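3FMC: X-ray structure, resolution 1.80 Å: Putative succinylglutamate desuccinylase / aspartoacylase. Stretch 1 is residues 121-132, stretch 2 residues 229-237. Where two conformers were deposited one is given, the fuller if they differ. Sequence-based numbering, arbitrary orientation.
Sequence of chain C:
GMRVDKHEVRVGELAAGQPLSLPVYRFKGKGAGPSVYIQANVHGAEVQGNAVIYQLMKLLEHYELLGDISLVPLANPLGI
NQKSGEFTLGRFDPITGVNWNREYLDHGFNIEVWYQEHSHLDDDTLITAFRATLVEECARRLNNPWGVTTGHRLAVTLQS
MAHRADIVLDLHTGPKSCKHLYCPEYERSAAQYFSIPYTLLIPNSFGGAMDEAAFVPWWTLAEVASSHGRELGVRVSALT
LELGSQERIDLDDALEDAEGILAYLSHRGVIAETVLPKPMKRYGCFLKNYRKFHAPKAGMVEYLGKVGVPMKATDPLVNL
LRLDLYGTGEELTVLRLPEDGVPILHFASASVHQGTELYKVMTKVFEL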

ATOM      1  N   LEU C 121      -7.154 -38.906  36.740  1.00 35.65           N
ATOM      2  CA  LEU C 121      -6.926 -37.715  37.557  1.00 32.88           C
ATOM      3  C   LEU C 121      -8.220 -37.076  37.979  1.00 32.14           C
ATOM      4  O   LEU C 121      -9.213 -37.177  37.277  1.00 34.11           O
ATOM      5  N   ASP C 122      -8.200 -36.380  39.109  1.00 31.72           N
ATOM      6  CA  ASP C 122      -9.378 -35.648  39.564  1.00 33.25           C
ATOM      7  C   ASP C 122      -9.541 -34.424  38.660  1.00 34.01           C
ATOM      8  O   ASP C 122      -8.609 -34.078  37.924  1.00 32.19           O
ATOM      9  N   ASP C 123     -10.714 -33.796  38.701  1.00 32.03           N
ATOM     10  CA  ASP C 123     -11.002 -32.652  37.822  1.00 32.19           C
ATOM     11  C   ASP C 123      -9.929 -31.566  37.836  1.00 32.37           C
ATOM     12  O   ASP C 123      -9.413 -31.226  36.778  1.00 30.79           O
ATOM     13  N   ASP C 124      -9.587 -31.041  39.012  1.00 30.00           N
ATOM     14  CA  ASP C 124      -8.597 -29.975  39.106  1.00 31.84           C
ATOM     15  C   ASP C 124      -7.206 -30.374  38.600  1.00 31.02           C
ATOM     16  O   ASP C 124      -6.507 -29.570  37.985  1.00 29.52           O
ATOM     17  N   THR C 125      -6.787 -31.593  38.861  1.00 28.62           N
ATOM     18  CA  THR C 125      -5.478 -32.016  38.402  1.00 29.42           C
ATOM     19  C   THR C 125      -5.490 -32.244  36.894  1.00 26.87           C
ATOM     20  O   THR C 125      -4.497 -31.976  36.224  1.00 23.92           O
ATOM     21  N   LEU C 126      -6.604 -32.752  36.366  1.00 24.03           N
ATOM     22  CA  LEU C 126      -6.754 -32.987  34.928  1.00 25.72           C
ATOM     23  C   LEU C 126      -6.690 -31.625  34.186  1.00 22.97           C
ATOM     24  O   LEU C 126      -5.983 -31.480  33.195  1.00 23.36           O
ATOM     25  N   ILE C 127      -7.371 -30.632  34.735  1.00 23.14           N
ATOM     26  CA  ILE C 127      -7.444 -29.273  34.178  1.00 24.05           C
ATOM     27  C   ILE C 127      -6.073 -28.598  34.182  1.00 23.70           C
ATOM     28  O   ILE C 127      -5.660 -27.977  33.197  1.00 25.62           O
ATOM     29  N   THR C 128      -5.360 -28.714  35.284  1.00 23.44           N
ATOM     30  CA  THR C 128      -4.020 -28.157  35.383  1.00 26.36           C
ATOM     31  C   THR C 128      -3.110 -28.810  34.342  1.00 25.15           C
ATOM     32  O   THR C 128      -2.310 -28.135  33.692  1.00 22.11           O
ATOM     33  N   ALA C 129      -3.251 -30.118  34.170  1.00 23.93           N
ATOM     34  CA  ALA C 129      -2.425 -30.860  33.216  1.00 24.51           C
ATOM     35  C   ALA C 129      -2.721 -30.423  31.774  1.00 23.57           C
ATOM     36  O   ALA C 129      -1.809 -30.319  30.942  1.00 22.87           O
ATOM     37  N   PHE C 130      -4.001 -30.187  31.477  1.00 20.75           N
ATOM     38  CA  PHE C 130      -4.429 -29.817  30.136  1.00 22.43           C
ATOM     39  C   PHE C 130      -3.878 -28.451  29.784  1.00 21.49           C
ATOM     40  O   PHE C 130      -3.355 -28.278  28.683  1.00 21.78           O
ATOM     41  N   ARG C 131      -3.981 -27.523  30.721  1.00 22.55           N
ATOM     42  CA  ARG C 131      -3.477 -26.187  30.551  1.00 22.16           C
ATOM     43  C   ARG C 131      -1.984 -26.245  30.275  1.00 24.01           C
ATOM     44  O   ARG C 131      -1.496 -25.553  29.402  1.00 24.04           O
ATOM     45  N   ALA C 132      -1.266 -27.073  31.029  1.00 20.52           N
ATOM     46  CA  ALA C 132       0.176 -27.201  30.858  1.00 20.57           C
ATOM     47  C   ALA C 132       0.517 -27.725  29.477  1.00 20.23           C
ATOM     48  O   ALA C 132       1.478 -27.254  28.860  1.00 20.20           O
ATOM     49  N   GLY C 229     -19.468 -40.025  29.971  1.00 26.98           N
ATOM     50  CA  GLY C 229     -20.274 -39.818  31.175  1.00 26.16           C
ATOM     51  C   GLY C 229     -19.613 -39.057  32.299  1.00 27.06           C
ATOM     52  O   GLY C 229     -20.003 -39.211  33.466  1.00 24.49           O
ATOM     53  N   ARG C 230     -18.606 -38.241  31.973  1.00 23.68           N
ATOM     54  CA  ARG C 230     -17.937 -37.397  32.962  1.00 22.79           C
ATOM     55  C   ARG C 230     -18.133 -35.923  32.611  1.00 23.60           C
ATOM     56  O   ARG C 230     -17.893 -35.483  31.486  1.00 23.90           O
ATOM     57  N   GLU C 231     -18.616 -35.184  33.588  1.00 22.21           N
ATOM     58  CA  GLU C 231     -18.908 -33.819  33.388  1.00 24.06           C
ATOM     59  C   GLU C 231     -17.752 -32.998  33.911  1.00 23.51           C
ATOM     60  O   GLU C 231     -17.504 -32.944  35.108  1.00 24.22           O
ATOM     61  N   LEU C 232     -17.024 -32.385  32.986  0.50 21.79           N
ATOM     62  CA  LEU C 232     -15.940 -31.474  33.326  0.50 20.60           C
ATOM     63  C   LEU C 232     -16.405 -30.034  33.203  0.50 20.60           C
ATOM     64  O   LEU C 232     -16.068 -29.201  34.031  0.50 22.58           O
ATOM     65  N   GLY C 233     -17.177 -29.757  32.161  1.00 22.50           N
ATOM     66  CA  GLY C 233     -17.589 -28.413  31.830  1.00 22.89           C
ATOM     67  C   GLY C 233     -16.501 -27.827  30.910  1.00 22.86           C
ATOM     68  O   GLY C 233     -15.415 -28.364  30.838  1.00 20.61           O
ATOM     69  N   VAL C 234     -16.811 -26.723  30.210  1.00 22.13           N
ATOM     70  CA  VAL C 234     -15.842 -26.006  29.365  1.00 19.92           C
ATOM     71  C   VAL C 234     -15.184 -25.065  30.356  1.00 19.26           C
ATOM     72  O   VAL C 234     -15.822 -24.132  30.812  1.00 21.18           O
ATOM     73  N   ARG C 235     -13.918 -25.318  30.685  0.50 19.93           N
ATOM     74  CA  ARG C 235     -13.255 -24.602  31.769  0.50 20.58           C
ATOM     75  C   ARG C 235     -12.598 -23.281  31.384  0.50 20.12           C
ATOM     76  O   ARG C 235     -11.805 -22.744  32.156  0.50 23.04           O
ATOM     77  N   VAL C 236     -12.931 -22.756  30.210  0.50 17.96           N
ATOM     78  CA  VAL C 236     -12.462 -21.426  29.809  0.50 16.91           C
ATOM     79  C   VAL C 236     -13.561 -20.686  29.071  0.50 16.85           C
ATOM     80  O   VAL C 236     -14.272 -21.283  28.276  0.50 18.15           O
ATOM     81  N   SER C 237     -13.670 -19.386  29.342  1.00 14.89           N
ATOM     82  CA  SER C 237     -14.606 -18.505  28.680  1.00 17.33           C
ATOM     83  C   SER C 237     -13.725 -17.681  27.721  1.00 15.93           C
ATOM     84  O   SER C 237     -12.682 -17.230  28.115  1.00 19.43           O
TER

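Two arginines from an irregular segment, Arg230 and Arg235, cover the most surface in this contact, and both reach the same acidic residue, Asp123, in the first turn of the helix that begins at Asp123 and continues past the end of the stretch. No two residues that touch across the contact are fewer than 104 positions apart in sequence, and the stretches bury 435 Å² between them, counting both sides.

Arg230 points toward the helix with chi1 to chi3 all t, so its chain is fully extended and delivers the guanidinium to the helix start. There the group works along its edge. NH2 of Arg230 donates to OD1 of Asp123 at 2.6 Å, the short hydrogen bond of a salt bridge, while NE of Arg230 adds a weak bond to the same OD1 at 3.1 Å. NH2 of Arg230 also donates to the carbonyl O of Leu121 at 2.9 Å, and NH1 of Arg230 adds a weak hydrogen bond to the same O of Leu121 at 3.4 Å. Arginine suits this place because its planar array of donors can serve a carboxylate and a backbone carbonyl together. One face of the guanidinium remains for apolar cover, and CD1 of Leu126 lies over it, 3.7 Å from NH1 of Arg230.

Asp123 also points toward the other stretch, with chi1 m. Its second oxygen faces the other arginine: OD2 of Asp123 and NH2 of Arg235 form a looser salt bridge at 3.4 Å. A short acidic side chain with two oxygens can thus answer two positive groups from adjacent parts of one segment. Water 1 joins the cluster, lying 3.0 Å from OD2 of Asp123 and 2.6 Å from the backbone O of Glu231, so it links the carboxylate to a carbonyl that comes no nearer than 4.0 Å to that OD2. The side chain of Glu231 itself points away.

Arg235 points toward the helix too, but with chi1 and chi2 both m its chain bends. The bend brings NE of Arg235 within 2.6 Å of the carbonyl O of Leu232 in a weak hydrogen bond inside its own stretch. Over one face of this guanidinium sits Ile127, chi1 m and chi2 t, whose CD1 approaches NE of Arg235 to 3.2 Å. Each arginine therefore combines an acidic partner near its plane with an aliphatic group over a face.

Between the arginines, the buried Leu232 (chi1 m, chi2 t) fills in with hydrocarbon. Its CD1 lies 4.3 Å from CD2 of Leu126, whose chi1 is t, and its CD2 lies 3.5 Å from OD1 of Asp123, so the leucine borders both the apolar patch and the charged cluster.

Farther along the helix, Arg131 leaves its backbone sideways, but its end comes nearer to the other stretch. NH1 of Arg131 lies 4.0 Å from CG2 of Val236, at the guanidinium edge. Water 3 supplies the polar link here, accepting from NH2 of Arg131 at 2.7 Å and donating to the backbone O of Arg235 at 2.4 Å.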

ATOM      1  CB  LEU C 121      -6.109 -36.678  36.770  1.00 34.59           C
ATOM      2  CG  LEU C 121      -4.711 -37.123  36.346  1.00 36.09           C
ATOM      3  CD1 LEU C 121      -4.036 -36.022  35.530  1.00 39.50           C
ATOM      4  CD2 LEU C 121      -3.915 -37.427  37.597  1.00 33.22           C
ATOM      5  CB  ASP C 122      -9.303 -35.265  41.050  1.00 34.63           C
ATOM      6  CG  ASP C 122      -8.113 -34.356  41.398  1.00 41.63           C
ATOM      7  OD1 ASP C 122      -7.322 -34.737  42.285  1.00 60.17           O
ATOM      8  OD2 ASP C 122      -7.966 -33.266  40.815  1.00 48.40           O
ATOM      9  CB  ASP C 123     -12.368 -32.036  38.128  1.00 33.37           C
ATOM     10  CG  ASP C 123     -13.538 -32.924  37.690  1.00 35.10           C
ATOM     11  OD1 ASP C 123     -13.325 -34.048  37.194  1.00 34.69           O
ATOM     12  OD2 ASP C 123     -14.684 -32.467  37.855  1.00 42.14           O
ATOM     13  CB  ASP C 124      -8.469 -29.443  40.539  1.00 31.81           C
ATOM     14  CG  ASP C 124      -9.650 -28.566  40.967  1.00 42.40           C
ATOM     15  OD1 ASP C 124     -10.506 -28.194  40.125  1.00 46.57           O
ATOM     16  OD2 ASP C 124      -9.700 -28.225  42.174  1.00 49.98           O
ATOM     17  CB  THR C 125      -5.040 -33.288  39.164  1.00 30.40           C
ATOM     18  OG1 THR C 125      -5.009 -32.980  40.559  1.00 31.08           O
ATOM     19  CG2 THR C 125      -3.685 -33.737  38.738  1.00 28.65           C
ATOM     20  CB  LEU C 126      -8.055 -33.739  34.640  1.00 24.20           C
ATOM     21  CG  LEU C 126      -8.336 -34.240  33.217  1.00 26.90           C
ATOM     22  CD1 LEU C 126      -9.355 -35.396  33.243  1.00 30.20           C
ATOM     23  CD2 LEU C 126      -8.818 -33.105  32.319  1.00 26.30           C
ATOM     24  CB  ILE C 127      -8.527 -28.421  34.932  1.00 22.71           C
ATOM     25  CG1 ILE C 127      -9.913 -28.995  34.655  1.00 26.39           C
ATOM     26  CG2 ILE C 127      -8.491 -26.911  34.524  1.00 20.19           C
ATOM     27  CD1 ILE C 127     -10.975 -28.386  35.591  1.00 27.57           C
ATOM     28  CB  THR C 128      -3.476 -28.345  36.829  1.00 25.86           C
ATOM     29  OG1 THR C 128      -4.290 -27.574  37.715  1.00 24.77           O
ATOM     30  CG2 THR C 128      -2.022 -27.899  36.959  1.00 24.77           C
ATOM     31  CB  ALA C 129      -2.654 -32.357  33.372  1.00 22.83           C
ATOM     32  CB  PHE C 130      -5.955 -29.855  29.988  1.00 20.98           C
ATOM     33  CG  PHE C 130      -6.439 -29.828  28.565  1.00 17.89           C
ATOM     34  CD1 PHE C 130      -6.277 -30.926  27.736  1.00 21.24           C
ATOM     35  CD2 PHE C 130      -7.103 -28.714  28.059  1.00 17.94           C
ATOM     36  CE1 PHE C 130      -6.743 -30.908  26.428  1.00 18.06           C
ATOM     37  CE2 PHE C 130      -7.579 -28.708  26.787  1.00 17.89           C
ATOM     38  CZ  PHE C 130      -7.388 -29.815  25.961  1.00 18.59           C
ATOM     39  CB  ARG C 131      -3.724 -25.328  31.783  1.00 23.37           C
ATOM     40  CG  ARG C 131      -3.387 -23.848  31.553  1.00 21.55           C
ATOM     41  CD  ARG C 131      -3.808 -22.932  32.679  1.00 23.97           C
ATOM     42  NE  ARG C 131      -5.018 -23.405  33.329  1.00 35.66           N
ATOM     43  CZ  ARG C 131      -6.282 -23.109  33.017  1.00 31.51           C
ATOM     44  NH1 ARG C 131      -6.603 -22.281  32.036  1.00 29.42           N
ATOM     45  NH2 ARG C 131      -7.247 -23.671  33.730  1.00 29.63           N
ATOM     46  CB  ALA C 132       0.789 -28.092  31.985  1.00 18.27           C
ATOM     47  CB  ARG C 230     -16.451 -37.703  33.071  1.00 22.91           C
ATOM     48  CG  ARG C 230     -15.747 -36.779  34.039  1.00 23.20           C
ATOM     49  CD  ARG C 230     -14.347 -37.245  34.244  1.00 28.65           C
ATOM     50  NE  ARG C 230     -13.587 -36.416  35.169  1.00 31.34           N
ATOM     51  CZ  ARG C 230     -12.313 -36.657  35.475  1.00 23.72           C
ATOM     52  NH1 ARG C 230     -11.685 -37.694  34.944  1.00 32.97           N
ATOM     53  NH2 ARG C 230     -11.679 -35.874  36.331  1.00 31.99           N
ATOM     54  CB  GLU C 231     -20.252 -33.458  34.067  1.00 22.81           C
ATOM     55  CG  GLU C 231     -20.512 -31.975  34.195  1.00 29.73           C
ATOM     56  CD  GLU C 231     -20.712 -31.232  32.878  1.00 30.17           C
ATOM     57  OE1 GLU C 231     -20.823 -31.864  31.813  1.00 32.79           O
ATOM     58  OE2 GLU C 231     -20.802 -29.977  32.940  1.00 35.42           O
ATOM     59  CB  LEU C 232     -14.758 -31.660  32.379  0.50 19.80           C
ATOM     60  CG  LEU C 232     -13.975 -32.962  32.449  0.50 19.43           C
ATOM     61  CD1 LEU C 232     -12.954 -32.970  31.331  0.50 19.97           C
ATOM     62  CD2 LEU C 232     -13.322 -33.080  33.802  0.50 19.94           C
ATOM     63  CB  VAL C 234     -16.526 -25.304  28.208  1.00 18.09           C
ATOM     64  CG1 VAL C 234     -15.456 -24.720  27.207  1.00 14.95           C
ATOM     65  CG2 VAL C 234     -17.445 -26.310  27.493  1.00 21.09           C
ATOM     66  CB  ARG C 235     -12.258 -25.528  32.472  0.50 21.41           C
ATOM     67  CG  ARG C 235     -12.904 -26.776  33.071  0.50 21.45           C
ATOM     68  CD  ARG C 235     -13.559 -26.526  34.421  0.50 26.84           C
ATOM     69  NE  ARG C 235     -14.076 -27.785  34.966  0.50 34.32           N
ATOM     70  CZ  ARG C 235     -14.236 -28.072  36.260  0.50 31.28           C
ATOM     71  NH1 ARG C 235     -13.874 -27.211  37.207  0.50 29.07           N
ATOM     72  NH2 ARG C 235     -14.727 -29.258  36.609  0.50 22.09           N
ATOM     73  CB  VAL C 236     -11.169 -21.492  28.935  0.50 17.87           C
ATOM     74  CG1 VAL C 236     -11.080 -20.304  27.910  0.50 13.47           C
ATOM     75  CG2 VAL C 236      -9.902 -21.599  29.855  0.50 15.38           C
ATOM     76  CB  SER C 237     -15.317 -17.612  29.683  1.00 19.71           C
ATOM     77  OG  SER C 237     -16.135 -18.420  30.515  1.00 16.67           O
TER
HETATM   78  O   HOH W   1     -16.235 -34.737  36.589  1.00 38.95           O
HETATM   79  O   HOH W   2     -17.218 -30.572  36.852  1.00 56.06           O
HETATM   80  O   HOH W   3      -9.694 -22.526  33.305  1.00 25.99           O